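Local coordinates for 6-aminohexanoate-dimer hydrolase (Bacillus anthracis, PDB 4GB7), which probably hydrolyses the amide bond of 6-aminohexanoate dimers or related compounds, as a serine hydrolase of the beta-lactamase fold family, at residues L101-A112 with Y123-N131; N251-R262 with K295-L303. One frame throughout, in Å; residues are numbered along the deposited sequence.

How the contacts relate
Contact 1 comes first along the chain and closes before contact 2 opens; their centres lie about 29 Å apart, on opposite sides of the chain's centre, with about 10 Å between nearest atoms. Contact 1 lies at one edge of the five-stranded antiparallel sheet, where helix 101-107 packs against the hairpin of strands 110-117 and 120-126. Contact 2 lies deeper, between helix 251-265 and the loop that joins strands 287-290 and 303-305 of the other, four-stranded sheet. All four segments belong to the beta-lactamase-like part of the chain. Contact 1 involves the outer strand, 120-126, of its sheet, whereas contact 2 reaches the surroundings of Ser140, Lys143 and Tyr249, probably the catalytic group.

Contact 1: residues L101-A112 with Y123-N131; sequences LKELLDDNKTDA and YERYFNGYN
Phe127 has the largest share of this contact: its ring enters the angle between helix 101-107 and the start of strand 110-117. With CG anti to its own carbonyl carbon (chi1 -61°), the ring reaches back to the helix, where CZ lies 3.8 Å from Leu105 CB and CE2 lies 3.8 Å from Lys102 CG. Asp106 brings CB and OD1 up to Phe127 CD2, the carboxylate turned 29° from the ring plane. Thr110 meets the other flank of the ring, CG2 being 3.8 Å from Phe127 CE1. With CG2 anti to its backbone N, Thr110 also has OG1 beside that N, bonded to Leu105 O, an oxygen that takes the backbone N of Thr110 as well in the Schellman motif ending the helix.

Only one hydrogen bond crosses, from Phe127 N to Asp111 O (2.8 Å). The next pair, Ala112 and Tyr126, is antiparallel and non-hydrogen-bonded, and Ala112 CB sits 3.7 Å from Tyr126 CD1 while also touching the edge of the Tyr130 ring. The type I' turn from Phe127 to Tyr130 brings Tyr130 CD2 to 3.4 Å from Asp111 O.

At the start of the helix, Leu101 CD2 lies 3.9 Å from Tyr123 CE2. The same ring lays CE1 over the centre of the Arg125 guanidinium; Asp87 binds both Tyr123 OH and Arg125 NE.

Asp111 is held outside by Arg54, His136 and Ser394, and with Ala112 it forms a classic beta bulge opposite Phe392. Strand 120-126 is the outermost strand on this side of the sheet, strand 110-117 runs between it and strand 387-393, and helix 402-417 packs on Leu101 and Thr110.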
loop_
_atom_site.group_PDB
_atom_site.type_symbol
_atom_site.label_atom_id
_atom_site.label_comp_id
_atom_site.label_asym_id
_atom_site.label_seq_id
_atom_site.Cartn_x
_atom_site.Cartn_y
_atom_site.Cartn_z
ATOM N N LEU A 101 4.348 19.791 14.239
ATOM C CA LEU A 101 3.830 18.692 13.431
ATOM C C LEU A 101 2.808 19.080 12.338
ATOM O O LEU A 101 2.981 18.718 11.175
ATOM C CB LEU A 101 3.186 17.657 14.356
ATOM C CG LEU A 101 2.460 16.495 13.699
ATOM C CD1 LEU A 101 3.484 15.673 12.910
ATOM C CD2 LEU A 101 1.739 15.663 14.742
ATOM N N LYS A 102 1.757 19.831 12.686
ATOM C CA LYS A 102 0.719 20.117 11.686
ATOM C C LYS A 102 1.298 20.900 10.498
ATOM O O LYS A 102 1.007 20.608 9.351
ATOM C CB LYS A 102 -0.504 20.826 12.313
ATOM C CG LYS A 102 -1.708 21.030 11.373
ATOM C CD LYS A 102 -2.727 22.009 11.980
ATOM C CE LYS A 102 -3.919 22.352 11.076
ATOM N NZ LYS A 102 -4.716 23.486 11.655
ATOM N N GLU A 103 2.105 21.931 10.772
ATOM C CA GLU A 103 2.712 22.668 9.694
ATOM C C GLU A 103 3.664 21.855 8.851
ATOM O O GLU A 103 3.701 22.036 7.626
ATOM C CB GLU A 103 3.459 23.859 10.270
ATOM C CG GLU A 103 2.534 25.012 10.614
ATOM C CD GLU A 103 2.057 25.731 9.366
ATOM O OE1 GLU A 103 2.859 26.571 8.854
ATOM O OE2 GLU A 103 0.933 25.454 8.860
ATOM N N LEU A 104 4.370 20.921 9.472
ATOM C CA LEU A 104 5.329 20.043 8.750
ATOM C C LEU A 104 4.524 19.132 7.788
ATOM O O LEU A 104 4.832 19.000 6.602
ATOM C CB LEU A 104 6.169 19.207 9.704
ATOM C CG LEU A 104 7.083 18.111 9.108
ATOM C CD1 LEU A 104 8.269 18.740 8.391
ATOM C CD2 LEU A 104 7.535 17.198 10.231
ATOM N N LEU A 105 3.466 18.523 8.310
ATOM C CA LEU A 105 2.595 17.720 7.463
ATOM C C LEU A 105 2.091 18.482 6.238
ATOM O O LEU A 105 2.160 17.995 5.123
ATOM C CB LEU A 105 1.446 17.110 8.272
ATOM C CG LEU A 105 1.711 16.174 9.441
ATOM C CD1 LEU A 105 0.453 15.930 10.273
ATOM C CD2 LEU A 105 2.273 14.840 8.948
ATOM N N ASP A 106 1.594 19.692 6.458
ATOM C CA ASP A 106 1.016 20.495 5.383
ATOM C C ASP A 106 2.120 20.874 4.363
ATOM O O ASP A 106 1.866 20.865 3.157
ATOM C CB ASP A 106 0.336 21.767 5.987
ATOM C CG ASP A 106 -0.639 22.455 5.042
ATOM O OD1 ASP A 106 -1.095 21.877 4.070
ATOM O OD2 ASP A 106 -0.971 23.663 5.266
ATOM N N ASP A 107 3.317 21.222 4.879
ATOM C CA ASP A 107 4.424 21.682 4.059
ATOM C C ASP A 107 4.858 20.561 3.102
ATOM O O ASP A 107 5.417 20.817 2.033
ATOM C CB ASP A 107 5.620 22.095 4.915
ATOM C CG ASP A 107 6.671 22.875 4.116
ATOM O OD1 ASP A 107 6.288 23.770 3.323
ATOM O OD2 ASP A 107 7.880 22.618 4.290
ATOM N N ASN A 108 4.552 19.326 3.486
ATOM C CA ASN A 108 4.897 18.182 2.663
ATOM C C ASN A 108 3.700 17.533 1.995
ATOM O O ASN A 108 3.750 16.366 1.574
ATOM C CB ASN A 108 5.741 17.185 3.443
ATOM C CG ASN A 108 7.099 17.754 3.784
ATOM O OD1 ASN A 108 8.062 17.639 3.002
ATOM N ND2 ASN A 108 7.187 18.369 4.963
ATOM N N LYS A 109 2.652 18.311 1.842
ATOM C CA LYS A 109 1.514 17.955 0.999
ATOM C C LYS A 109 0.792 16.729 1.558
ATOM O O LYS A 109 0.218 15.959 0.827
ATOM C CB LYS A 109 1.907 17.831 -0.467
ATOM C CG LYS A 109 2.424 19.175 -0.983
ATOM C CD LYS A 109 2.888 19.110 -2.444
ATOM C CE LYS A 109 3.215 20.466 -3.022
ATOM N NZ LYS A 109 4.326 21.150 -2.333
ATOM N N THR A 110 0.790 16.582 2.882
ATOM C CA THR A 110 -0.064 15.602 3.521
ATOM C C THR A 110 -1.548 15.986 3.315
ATOM O O THR A 110 -1.938 17.156 3.364
ATOM C CB THR A 110 0.235 15.537 5.024
ATOM O OG1 THR A 110 1.615 15.201 5.224
ATOM C CG2 THR A 110 -0.787 14.620 5.807
ATOM N N ASP A 111 -2.354 14.992 3.034
ATOM C CA ASP A 111 -3.818 15.155 2.913
ATOM C C ASP A 111 -4.582 14.659 4.147
ATOM O O ASP A 111 -5.642 15.222 4.461
ATOM C CB ASP A 111 -4.358 14.427 1.673
ATOM C CG ASP A 111 -3.877 15.026 0.367
ATOM O OD1 ASP A 111 -3.785 16.261 0.230
ATOM O OD2 ASP A 111 -3.587 14.259 -0.549
ATOM N N ALA A 112 -4.088 13.566 4.759
ATOM C CA ALA A 112 -4.683 12.982 5.946
ATOM C C ALA A 112 -3.634 12.382 6.841
ATOM O O ALA A 112 -2.689 11.748 6.373
ATOM C CB ALA A 112 -5.707 11.911 5.582
ATOM N N TYR A 123 -5.750 11.478 17.193
ATOM C CA TYR A 123 -5.477 12.689 16.435
ATOM C C TYR A 123 -5.726 12.415 14.988
ATOM O O TYR A 123 -5.291 11.388 14.472
ATOM C CB TYR A 123 -4.035 13.073 16.579
ATOM C CG TYR A 123 -3.558 14.330 15.912
ATOM C CD1 TYR A 123 -3.998 15.560 16.351
ATOM C CD2 TYR A 123 -2.613 14.289 14.890
ATOM C CE1 TYR A 123 -3.494 16.717 15.786
ATOM C CE2 TYR A 123 -2.111 15.442 14.299
ATOM C CZ TYR A 123 -2.564 16.646 14.758
ATOM O OH TYR A 123 -2.018 17.783 14.227
ATOM N N GLU A 124 -6.492 13.262 14.361
ATOM C CA GLU A 124 -6.706 13.221 12.923
ATOM C C GLU A 124 -6.750 14.608 12.364
ATOM O O GLU A 124 -7.392 15.509 12.951
ATOM C CB GLU A 124 -7.943 12.446 12.498
ATOM C CG GLU A 124 -9.218 12.912 13.139
ATOM C CD GLU A 124 -10.471 12.219 12.641
ATOM O OE1 GLU A 124 -10.402 11.405 11.704
ATOM O OE2 GLU A 124 -11.550 12.501 13.214
ATOM N N ARG A 125 -6.084 14.770 11.215
ATOM C CA ARG A 125 -6.082 16.017 10.509
ATOM C C ARG A 125 -6.186 15.757 9.032
ATOM O O ARG A 125 -5.581 14.801 8.528
ATOM C CB ARG A 125 -4.832 16.818 10.791
ATOM C CG ARG A 125 -4.732 17.303 12.236
ATOM C CD ARG A 125 -5.667 18.487 12.454
ATOM N NE ARG A 125 -5.541 18.975 13.818
ATOM C CZ ARG A 125 -6.249 18.598 14.893
ATOM N NH1 ARG A 125 -7.152 17.610 14.865
ATOM N NH2 ARG A 125 -6.021 19.232 16.056
ATOM N N TYR A 126 -6.968 16.606 8.364
ATOM C CA TYR A 126 -7.229 16.565 6.908
ATOM C C TYR A 126 -6.848 17.910 6.327
ATOM O O TYR A 126 -7.113 18.974 6.951
ATOM C CB TYR A 126 -8.684 16.197 6.604
ATOM C CG TYR A 126 -9.050 14.861 7.201
ATOM C CD1 TYR A 126 -8.803 13.688 6.520
ATOM C CD2 TYR A 126 -9.466 14.759 8.534
ATOM C CE1 TYR A 126 -9.036 12.472 7.119
ATOM C CE2 TYR A 126 -9.718 13.552 9.140
ATOM C CZ TYR A 126 -9.456 12.409 8.455
ATOM O OH TYR A 126 -9.684 11.203 9.073
ATOM N N PHE A 127 -6.203 17.904 5.172
ATOM C CA PHE A 127 -5.548 19.123 4.686
ATOM C C PHE A 127 -6.020 19.442 3.266
ATOM O O PHE A 127 -6.517 18.580 2.570
ATOM C CB PHE A 127 -4.032 18.978 4.666
ATOM C CG PHE A 127 -3.394 18.718 6.000
ATOM C CD1 PHE A 127 -3.328 17.445 6.522
ATOM C CD2 PHE A 127 -2.841 19.738 6.710
ATOM C CE1 PHE A 127 -2.758 17.200 7.757
ATOM C CE2 PHE A 127 -2.257 19.514 7.951
ATOM C CZ PHE A 127 -2.200 18.233 8.470
ATOM N N ASN A 128 -5.801 20.684 2.831
ATOM C CA ASN A 128 -5.974 21.058 1.435
ATOM C C ASN A 128 -7.383 20.829 0.907
ATOM O O ASN A 128 -7.567 20.597 -0.280
ATOM C CB ASN A 128 -4.913 20.360 0.519
ATOM C CG ASN A 128 -4.828 20.966 -0.868
ATOM O OD1 ASN A 128 -4.686 20.238 -1.864
ATOM N ND2 ASN A 128 -4.843 22.314 -0.936
ATOM N N GLY A 129 -8.380 20.875 1.793
ATOM C CA GLY A 129 -9.725 20.712 1.377
ATOM C C GLY A 129 -10.122 19.283 1.180
ATOM O O GLY A 129 -11.272 19.005 0.780
ATOM N N TYR A 130 -9.213 18.371 1.498
ATOM C CA TYR A 130 -9.526 16.953 1.310
ATOM C C TYR A 130 -10.630 16.488 2.300
ATOM O O TYR A 130 -10.535 16.702 3.535
ATOM C CB TYR A 130 -8.285 16.102 1.450
ATOM C CG TYR A 130 -8.561 14.616 1.543
ATOM C CD1 TYR A 130 -9.228 13.949 0.522
ATOM C CD2 TYR A 130 -8.194 13.890 2.679
ATOM C CE1 TYR A 130 -9.420 12.594 0.589
ATOM C CE2 TYR A 130 -8.419 12.524 2.755
ATOM C CZ TYR A 130 -9.052 11.900 1.748
ATOM O OH TYR A 130 -9.303 10.555 1.906
ATOM N N ASN A 131 -11.637 15.796 1.756
ATOM C CA ASN A 131 -12.805 15.315 2.507
ATOM C C ASN A 131 -12.463 13.981 3.144
ATOM O O ASN A 131 -12.167 12.995 2.448
ATOM C CB ASN A 131 -14.014 15.180 1.532
ATOM C CG ASN A 131 -15.318 14.704 2.215
ATOM O OD1 ASN A 131 -15.304 14.059 3.244
ATOM N ND2 ASN A 131 -16.466 15.022 1.579
#

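Contact 2: residues N251-R262 with K295-L303; sequences NGSTETLAWIIR and KIEQASAGL
Glu255 receives three hydrogen bonds from Ala299 and Ser300. The side chain leaves the helix bent at chi2 (-61°), which carries its carboxylate to the backbone of these two residues. Ala299 N reaches OE1 of Glu255 on the syn side at 3.0 Å. OE2 of Glu255 takes two donors: Ser300 OG on the anti side at 2.6 Å, and Ser300 N, 2.9 Å off and well above the carboxylate plane. Three donors hold the buried carboxylate, and would probably favour its ionised form despite the burial.

The charged pair lies further along the helix. Arg262, extended from CG to NE, grips Glu297 side-on, NE and NH2 both bonding OE1, the latter at 2.9 Å, and the two flat groups are only 9° from coplanar. Asn67 and the backbone of Ala270 hold the other oxygen, OE2. Ile296 CG2 lies over one face of the guanidinium, toward its rim, 3.5 Å from Arg262 NH1.

Among nonpolar contacts, Ala258 CB and Ala299 CB are tight at 3.2 Å, and Thr254 CB rests against Ser300 CB.

Lys143, of the probable catalytic SxxK pattern, binds both Asn251 OD1 and Ser300 O, tying both segments to that site. Leu211 of helix 206-214 touches Glu255 and Ser300, Leu269 of helix 269-278 touches Arg262 and Ala299, and Val290 of strand 287-290 makes backbone hydrogen bonds with Gln298 and Gly302.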
loop_
_atom_site.group_PDB
_atom_site.type_symbol
_atom_site.label_atom_id
_atom_site.label_comp_id
_atom_site.label_asym_id
_atom_site.label_seq_id
_atom_site.Cartn_x
_atom_site.Cartn_y
_atom_site.Cartn_z
ATOM N N ASN A 251 5.934 -4.292 -8.700
ATOM C CA ASN A 251 4.457 -4.338 -8.776
ATOM C C ASN A 251 3.948 -5.641 -9.374
ATOM O O ASN A 251 2.914 -6.153 -8.976
ATOM C CB ASN A 251 3.939 -3.220 -9.660
ATOM C CG ASN A 251 4.139 -1.842 -9.068
ATOM O OD1 ASN A 251 4.137 -1.649 -7.860
ATOM N ND2 ASN A 251 4.326 -0.868 -9.946
ATOM N N GLY A 252 4.634 -6.125 -10.390
ATOM C CA GLY A 252 4.248 -7.336 -11.079
ATOM C C GLY A 252 4.103 -8.532 -10.198
ATOM O O GLY A 252 3.271 -9.437 -10.502
ATOM N N SER A 253 4.905 -8.608 -9.137
ATOM C CA SER A 253 4.799 -9.740 -8.223
ATOM C C SER A 253 3.431 -9.758 -7.534
ATOM O O SER A 253 2.745 -10.774 -7.485
ATOM C CB SER A 253 5.927 -9.738 -7.178
ATOM O OG SER A 253 7.205 -9.909 -7.801
ATOM N N THR A 254 3.003 -8.600 -7.026
ATOM C CA THR A 254 1.678 -8.492 -6.424
ATOM C C THR A 254 0.567 -8.743 -7.452
ATOM O O THR A 254 -0.442 -9.394 -7.149
ATOM C CB THR A 254 1.506 -7.099 -5.817
ATOM O OG1 THR A 254 2.698 -6.759 -5.120
ATOM C CG2 THR A 254 0.294 -7.060 -4.841
ATOM N N GLU A 255 0.752 -8.252 -8.682
ATOM C CA GLU A 255 -0.259 -8.435 -9.737
ATOM C C GLU A 255 -0.410 -9.909 -10.045
ATOM O O GLU A 255 -1.539 -10.376 -10.289
ATOM C CB GLU A 255 0.058 -7.656 -10.993
ATOM C CG GLU A 255 0.093 -6.133 -10.832
ATOM C CD GLU A 255 -1.201 -5.481 -10.379
ATOM O OE1 GLU A 255 -2.283 -6.126 -10.381
ATOM O OE2 GLU A 255 -1.109 -4.285 -9.979
ATOM N N THR A 256 0.698 -10.647 -10.007
ATOM C CA THR A 256 0.634 -12.105 -10.242
ATOM C C THR A 256 -0.170 -12.804 -9.132
ATOM O O THR A 256 -1.044 -13.657 -9.371
ATOM C CB THR A 256 2.028 -12.699 -10.395
ATOM O OG1 THR A 256 2.711 -12.080 -11.517
ATOM C CG2 THR A 256 1.967 -14.237 -10.642
ATOM N N LEU A 257 0.180 -12.500 -7.910
ATOM C CA LEU A 257 -0.551 -12.994 -6.744
ATOM C C LEU A 257 -2.051 -12.696 -6.841
ATOM O O LEU A 257 -2.868 -13.527 -6.552
ATOM C CB LEU A 257 0.061 -12.417 -5.445
ATOM C CG LEU A 257 1.461 -12.887 -5.056
ATOM C CD1 LEU A 257 2.012 -12.111 -3.872
ATOM C CD2 LEU A 257 1.460 -14.398 -4.765
ATOM N N ALA A 258 -2.415 -11.486 -7.235
ATOM C CA ALA A 258 -3.832 -11.147 -7.421
ATOM C C ALA A 258 -4.507 -11.988 -8.511
ATOM O O ALA A 258 -5.673 -12.346 -8.376
ATOM C CB ALA A 258 -4.022 -9.656 -7.649
ATOM N N TRP A 259 -3.777 -12.278 -9.602
ATOM C CA TRP A 259 -4.287 -13.143 -10.645
ATOM C C TRP A 259 -4.583 -14.516 -10.098
ATOM O O TRP A 259 -5.626 -15.080 -10.373
ATOM C CB TRP A 259 -3.292 -13.197 -11.804
ATOM C CG TRP A 259 -3.788 -13.744 -13.105
ATOM C CD1 TRP A 259 -5.035 -14.306 -13.414
ATOM C CD2 TRP A 259 -3.043 -13.742 -14.348
ATOM N NE1 TRP A 259 -5.103 -14.651 -14.752
ATOM C CE2 TRP A 259 -3.910 -14.360 -15.362
ATOM C CE3 TRP A 259 -1.778 -13.316 -14.712
ATOM C CZ2 TRP A 259 -3.506 -14.493 -16.674
ATOM C CZ3 TRP A 259 -1.375 -13.460 -16.035
ATOM C CH2 TRP A 259 -2.218 -14.048 -16.993
ATOM N N ILE A 260 -3.731 -15.007 -9.215
ATOM C CA ILE A 260 -3.977 -16.268 -8.537
ATOM C C ILE A 260 -5.250 -16.204 -7.679
ATOM O O ILE A 260 -6.101 -17.100 -7.745
ATOM C CB ILE A 260 -2.778 -16.684 -7.674
ATOM C CG1 ILE A 260 -1.564 -16.968 -8.578
ATOM C CG2 ILE A 260 -3.086 -17.906 -6.814
ATOM C CD1 ILE A 260 -0.258 -17.126 -7.855
ATOM N N ILE A 261 -5.403 -15.134 -6.904
ATOM C CA ILE A 261 -6.630 -14.952 -6.114
ATOM C C ILE A 261 -7.872 -15.087 -7.004
ATOM O O ILE A 261 -8.834 -15.809 -6.660
ATOM C CB ILE A 261 -6.632 -13.605 -5.380
ATOM C CG1 ILE A 261 -5.527 -13.578 -4.307
ATOM C CG2 ILE A 261 -7.994 -13.304 -4.723
ATOM C CD1 ILE A 261 -5.270 -12.226 -3.693
ATOM N N ARG A 262 -7.875 -14.363 -8.118
ATOM C CA ARG A 262 -9.043 -14.320 -8.991
ATOM C C ARG A 262 -9.312 -15.689 -9.577
ATOM O O ARG A 262 -10.441 -16.144 -9.620
ATOM C CB ARG A 262 -8.858 -13.303 -10.089
ATOM C CG ARG A 262 -8.743 -11.836 -9.662
ATOM C CD ARG A 262 -8.363 -10.948 -10.829
ATOM N NE ARG A 262 -8.031 -9.596 -10.372
ATOM C CZ ARG A 262 -6.814 -9.056 -10.361
ATOM N NH1 ARG A 262 -5.771 -9.654 -10.948
ATOM N NH2 ARG A 262 -6.639 -7.833 -9.894
ATOM N N LYS A 295 -11.305 -4.298 -16.541
ATOM C CA LYS A 295 -11.824 -4.327 -15.166
ATOM C C LYS A 295 -11.025 -5.242 -14.223
ATOM O O LYS A 295 -11.508 -5.664 -13.141
ATOM C CB LYS A 295 -13.331 -4.621 -15.126
ATOM C CG LYS A 295 -14.192 -3.689 -15.967
ATOM C CD LYS A 295 -13.957 -2.186 -15.673
ATOM C CE LYS A 295 -13.927 -1.726 -14.180
ATOM N NZ LYS A 295 -15.297 -1.763 -13.542
ATOM N N ILE A 296 -9.770 -5.489 -14.604
ATOM C CA ILE A 296 -8.813 -6.126 -13.697
ATOM C C ILE A 296 -8.171 -5.056 -12.840
ATOM O O ILE A 296 -7.593 -4.082 -13.351
ATOM C CB ILE A 296 -7.737 -6.926 -14.465
ATOM C CG1 ILE A 296 -8.353 -8.120 -15.201
ATOM C CG2 ILE A 296 -6.629 -7.392 -13.541
ATOM C CD1 ILE A 296 -9.095 -9.114 -14.349
ATOM N N GLU A 297 -8.206 -5.272 -11.521
ATOM C CA GLU A 297 -7.723 -4.273 -10.588
ATOM C C GLU A 297 -6.183 -4.175 -10.613
ATOM O O GLU A 297 -5.504 -5.166 -10.804
ATOM C CB GLU A 297 -8.123 -4.600 -9.142
ATOM C CG GLU A 297 -9.619 -4.774 -8.899
ATOM C CD GLU A 297 -10.159 -6.156 -9.112
ATOM O OE1 GLU A 297 -9.447 -7.025 -9.677
ATOM O OE2 GLU A 297 -11.373 -6.322 -8.780
ATOM N N GLN A 298 -5.656 -2.956 -10.433
ATOM C CA GLN A 298 -4.254 -2.760 -10.064
ATOM C C GLN A 298 -4.091 -3.200 -8.622
ATOM O O GLN A 298 -4.204 -2.371 -7.725
ATOM C CB GLN A 298 -3.865 -1.272 -10.108
ATOM C CG GLN A 298 -3.891 -0.669 -11.471
ATOM C CD GLN A 298 -3.601 0.804 -11.426
ATOM O OE1 GLN A 298 -3.530 1.403 -10.347
ATOM N NE2 GLN A 298 -3.473 1.401 -12.585
ATOM N N ALA A 299 -3.802 -4.477 -8.411
ATOM C CA ALA A 299 -3.597 -5.000 -7.086
ATOM C C ALA A 299 -2.420 -4.348 -6.350
ATOM O O ALA A 299 -2.378 -4.321 -5.116
ATOM C CB ALA A 299 -3.371 -6.527 -7.162
ATOM N N SER A 300 -1.457 -3.846 -7.127
ATOM C CA SER A 300 -0.180 -3.386 -6.594
ATOM C C SER A 300 -0.248 -1.940 -6.225
ATOM O O SER A 300 0.588 -1.485 -5.474
ATOM C CB SER A 300 0.957 -3.603 -7.611
ATOM O OG SER A 300 0.718 -2.868 -8.794
ATOM N N ALA A 301 -1.248 -1.218 -6.725
ATOM C CA ALA A 301 -1.176 0.263 -6.594
ATOM C C ALA A 301 -2.497 1.019 -6.649
ATOM O O ALA A 301 -2.510 2.276 -6.553
ATOM C CB ALA A 301 -0.271 0.782 -7.698
ATOM N N GLY A 302 -3.608 0.307 -6.831
ATOM C CA GLY A 302 -4.872 0.970 -7.193
ATOM C C GLY A 302 -5.994 1.094 -6.171
ATOM O O GLY A 302 -7.099 1.528 -6.515
ATOM N N LEU A 303 -5.741 0.702 -4.927
ATOM C CA LEU A 303 -6.771 0.760 -3.876
ATOM C C LEU A 303 -6.852 2.161 -3.337
ATOM O O LEU A 303 -5.829 2.775 -3.086
ATOM C CB LEU A 303 -6.486 -0.238 -2.759
ATOM C CG LEU A 303 -7.576 -0.441 -1.705
ATOM C CD1 LEU A 303 -8.920 -0.925 -2.291
ATOM C CD2 LEU A 303 -7.055 -1.403 -0.651
#